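Local coordinates for core protein VP7 (Bluetongue virus, PDB 1BVP) that forms trimeric capsomers that coat the VP3 scaffold of the bluetongue virus core, acting as a structural capsid protein and binding host cell surface receptors, at residues L186-I191 with R221-D226. Numbering follows the deposited sequence.
Sequences LVWRRI and RIIAWD
Leu-186 and Ile-223 form an antiparallel hydrogen-bonded pair: Leu-186 N donates to Ile-223 O (2.9 Å) and Ile-223 N returns a bond to Leu-186 O (2.7 Å). Leu-186 O also receives a CA-H...O contact from Ile-222, at 3.3 Å from its CA. The paired side chains share one face of the sheet. From the backbone outward, Ile-223 CB lies 3.7 Å from Leu-186 O and beside Leu-186 CB. Its CG1, anti to the carbonyl carbon (chi1 -69°), passes Leu-186 O at 4.1 Å. The chain ends with CD1 at the edge of the Trp-188 indole, near the ring plane, 4.1 Å from Trp-188 CD1. That indole is placed by a chi1 of 77°, with CG between the backbone N and the carbonyl carbon, and its NE1 is hydrogen-bonded to Met-217 O. Leu-186 extends the other way: its CD2 meets Trp-225 obliquely, 3.5 Å from CE3, while Trp-225 NE1 bonds to Ala-229 O. Val-212 touches both Ile-223 and Trp-225, joining this apolar layer to strand 209-212. Trp-225 bonds through its backbone to Ile-184, the other edge of strand 183-195 pairs with strand 241-252, and farther along Arg-190 and Ile-191 form a parallel ladder with a strand of the second subunit, carrying the sheet across the trimer interface. Short strand 223-225 thus flanks a longer strand, with its buried side chains packed against a second sheet, as in the antiparallel beta sandwich of the VP7 jelly-roll domain.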
loop_
_atom_site.group_PDB
_atom_site.type_symbol
_atom_site.label_atom_id
_atom_site.label_comp_id
_atom_site.label_asym_id
_atom_site.label_seq_id
_atom_site.Cartn_x
_atom_site.Cartn_y
_atom_site.Cartn_z
ATOM N N LEU A 186 -21.523 2.792 2.398
ATOM C CA LEU A 186 -22.513 2.241 1.510
ATOM C C LEU A 186 -22.798 3.015 0.248
ATOM O O LEU A 186 -22.558 4.218 0.174
ATOM C CB LEU A 186 -23.833 2.272 2.273
ATOM C CG LEU A 186 -24.268 1.143 3.171
ATOM C CD1 LEU A 186 -23.129 0.259 3.558
ATOM C CD2 LEU A 186 -24.956 1.732 4.348
ATOM N N VAL A 187 -23.283 2.299 -0.756
ATOM C CA VAL A 187 -23.837 2.937 -1.951
ATOM C C VAL A 187 -24.952 1.999 -2.390
ATOM O O VAL A 187 -24.786 0.778 -2.323
ATOM C CB VAL A 187 -22.847 3.416 -3.081
ATOM C CG1 VAL A 187 -21.443 3.045 -2.802
ATOM C CG2 VAL A 187 -23.347 3.008 -4.452
ATOM N N TRP A 188 -26.154 2.562 -2.575
ATOM C CA TRP A 188 -27.326 1.751 -2.983
ATOM C C TRP A 188 -27.765 2.041 -4.396
ATOM O O TRP A 188 -27.648 3.167 -4.895
ATOM C CB TRP A 188 -28.515 1.868 -2.006
ATOM C CG TRP A 188 -29.338 3.140 -2.109
ATOM C CD1 TRP A 188 -29.132 4.320 -1.445
ATOM C CD2 TRP A 188 -30.480 3.362 -2.957
ATOM N NE1 TRP A 188 -30.056 5.264 -1.838
ATOM C CE2 TRP A 188 -30.892 4.707 -2.767
ATOM C CE3 TRP A 188 -31.204 2.550 -3.852
ATOM C CZ2 TRP A 188 -31.982 5.258 -3.442
ATOM C CZ3 TRP A 188 -32.288 3.095 -4.512
ATOM C CH2 TRP A 188 -32.666 4.439 -4.308
ATOM N N ARG A 189 -28.202 0.995 -5.077
ATOM C CA ARG A 189 -28.653 1.139 -6.450
ATOM C C ARG A 189 -29.993 0.421 -6.666
ATOM O O ARG A 189 -30.373 -0.500 -5.914
ATOM C CB ARG A 189 -27.611 0.519 -7.366
ATOM C CG ARG A 189 -26.260 1.126 -7.259
ATOM C CD ARG A 189 -25.270 0.393 -8.124
ATOM N NE ARG A 189 -23.897 0.879 -7.926
ATOM C CZ ARG A 189 -23.037 0.395 -7.020
ATOM N NH1 ARG A 189 -23.388 -0.600 -6.217
ATOM N NH2 ARG A 189 -21.820 0.907 -6.903
ATOM N N ARG A 190 -30.745 0.898 -7.645
ATOM C CA ARG A 190 -31.996 0.245 -8.045
ATOM C C ARG A 190 -31.554 -0.880 -8.986
ATOM O O ARG A 190 -30.708 -0.635 -9.869
ATOM C CB ARG A 190 -32.881 1.202 -8.865
ATOM C CG ARG A 190 -33.870 1.967 -8.039
ATOM C CD ARG A 190 -34.603 3.014 -8.853
ATOM N NE ARG A 190 -33.817 4.233 -9.067
ATOM C CZ ARG A 190 -33.366 4.608 -10.263
ATOM N NH1 ARG A 190 -33.637 3.857 -11.343
ATOM N NH2 ARG A 190 -32.607 5.697 -10.375
ATOM N N ILE A 191 -32.017 -2.113 -8.761
ATOM C CA ILE A 191 -31.684 -3.200 -9.699
ATOM C C ILE A 191 -32.758 -3.047 -10.793
ATOM O O ILE A 191 -33.928 -3.396 -10.604
ATOM C CB ILE A 191 -31.771 -4.594 -9.065
ATOM C CG1 ILE A 191 -30.860 -4.678 -7.831
ATOM C CG2 ILE A 191 -31.337 -5.649 -10.086
ATOM C CD1 ILE A 191 -30.911 -6.019 -7.120
ATOM N N ARG A 221 -24.180 7.278 -4.511
ATOM C CA ARG A 221 -23.329 8.212 -3.807
ATOM C C ARG A 221 -22.963 7.493 -2.520
ATOM O O ARG A 221 -23.808 6.782 -1.931
ATOM C CB ARG A 221 -24.101 9.502 -3.464
ATOM C CG ARG A 221 -23.725 10.714 -4.307
ATOM C CD ARG A 221 -24.331 10.645 -5.702
ATOM N NE ARG A 221 -23.465 11.232 -6.731
ATOM C CZ ARG A 221 -23.463 10.881 -8.024
ATOM N NH1 ARG A 221 -24.290 9.936 -8.493
ATOM N NH2 ARG A 221 -22.587 11.451 -8.854
ATOM N N ILE A 222 -21.708 7.655 -2.099
ATOM C CA ILE A 222 -21.225 7.028 -0.864
ATOM C C ILE A 222 -21.901 7.599 0.366
ATOM O O ILE A 222 -22.002 8.813 0.528
ATOM C CB ILE A 222 -19.693 7.158 -0.701
ATOM C CG1 ILE A 222 -19.016 6.371 -1.804
ATOM C CG2 ILE A 222 -19.247 6.517 0.596
ATOM C CD1 ILE A 222 -17.569 6.647 -1.910
ATOM N N ILE A 223 -22.302 6.706 1.254
ATOM C CA ILE A 223 -22.964 7.067 2.469
ATOM C C ILE A 223 -22.136 6.574 3.647
ATOM O O ILE A 223 -21.742 5.407 3.715
ATOM C CB ILE A 223 -24.333 6.373 2.527
ATOM C CG1 ILE A 223 -25.269 6.960 1.480
ATOM C CG2 ILE A 223 -24.928 6.437 3.935
ATOM C CD1 ILE A 223 -26.415 6.020 1.170
ATOM N N ALA A 224 -21.903 7.467 4.592
ATOM C CA ALA A 224 -21.176 7.128 5.793
ATOM C C ALA A 224 -22.217 6.709 6.821
ATOM O O ALA A 224 -22.953 7.538 7.351
ATOM C CB ALA A 224 -20.423 8.327 6.262
ATOM N N TRP A 225 -22.293 5.427 7.101
ATOM C CA TRP A 225 -23.285 4.939 8.040
ATOM C C TRP A 225 -22.610 4.345 9.266
ATOM O O TRP A 225 -21.722 3.497 9.150
ATOM C CB TRP A 225 -24.146 3.879 7.327
ATOM C CG TRP A 225 -25.184 3.176 8.186
ATOM C CD1 TRP A 225 -26.082 3.765 9.028
ATOM C CD2 TRP A 225 -25.390 1.755 8.313
ATOM N NE1 TRP A 225 -26.815 2.808 9.683
ATOM C CE2 TRP A 225 -26.412 1.566 9.268
ATOM C CE3 TRP A 225 -24.812 0.628 7.716
ATOM C CZ2 TRP A 225 -26.873 0.287 9.644
ATOM C CZ3 TRP A 225 -25.272 -0.653 8.091
ATOM C CH2 TRP A 225 -26.290 -0.806 9.044
ATOM N N ASP A 226 -23.078 4.744 10.441
ATOM C CA ASP A 226 -22.531 4.248 11.700
ATOM C C ASP A 226 -22.888 2.845 12.059
ATOM O O ASP A 226 -22.444 2.353 13.083
ATOM C CB ASP A 226 -22.944 5.130 12.859
ATOM C CG ASP A 226 -24.418 5.382 12.891
ATOM O OD1 ASP A 226 -24.901 6.177 12.043
ATOM O OD2 ASP A 226 -25.084 4.793 13.751
#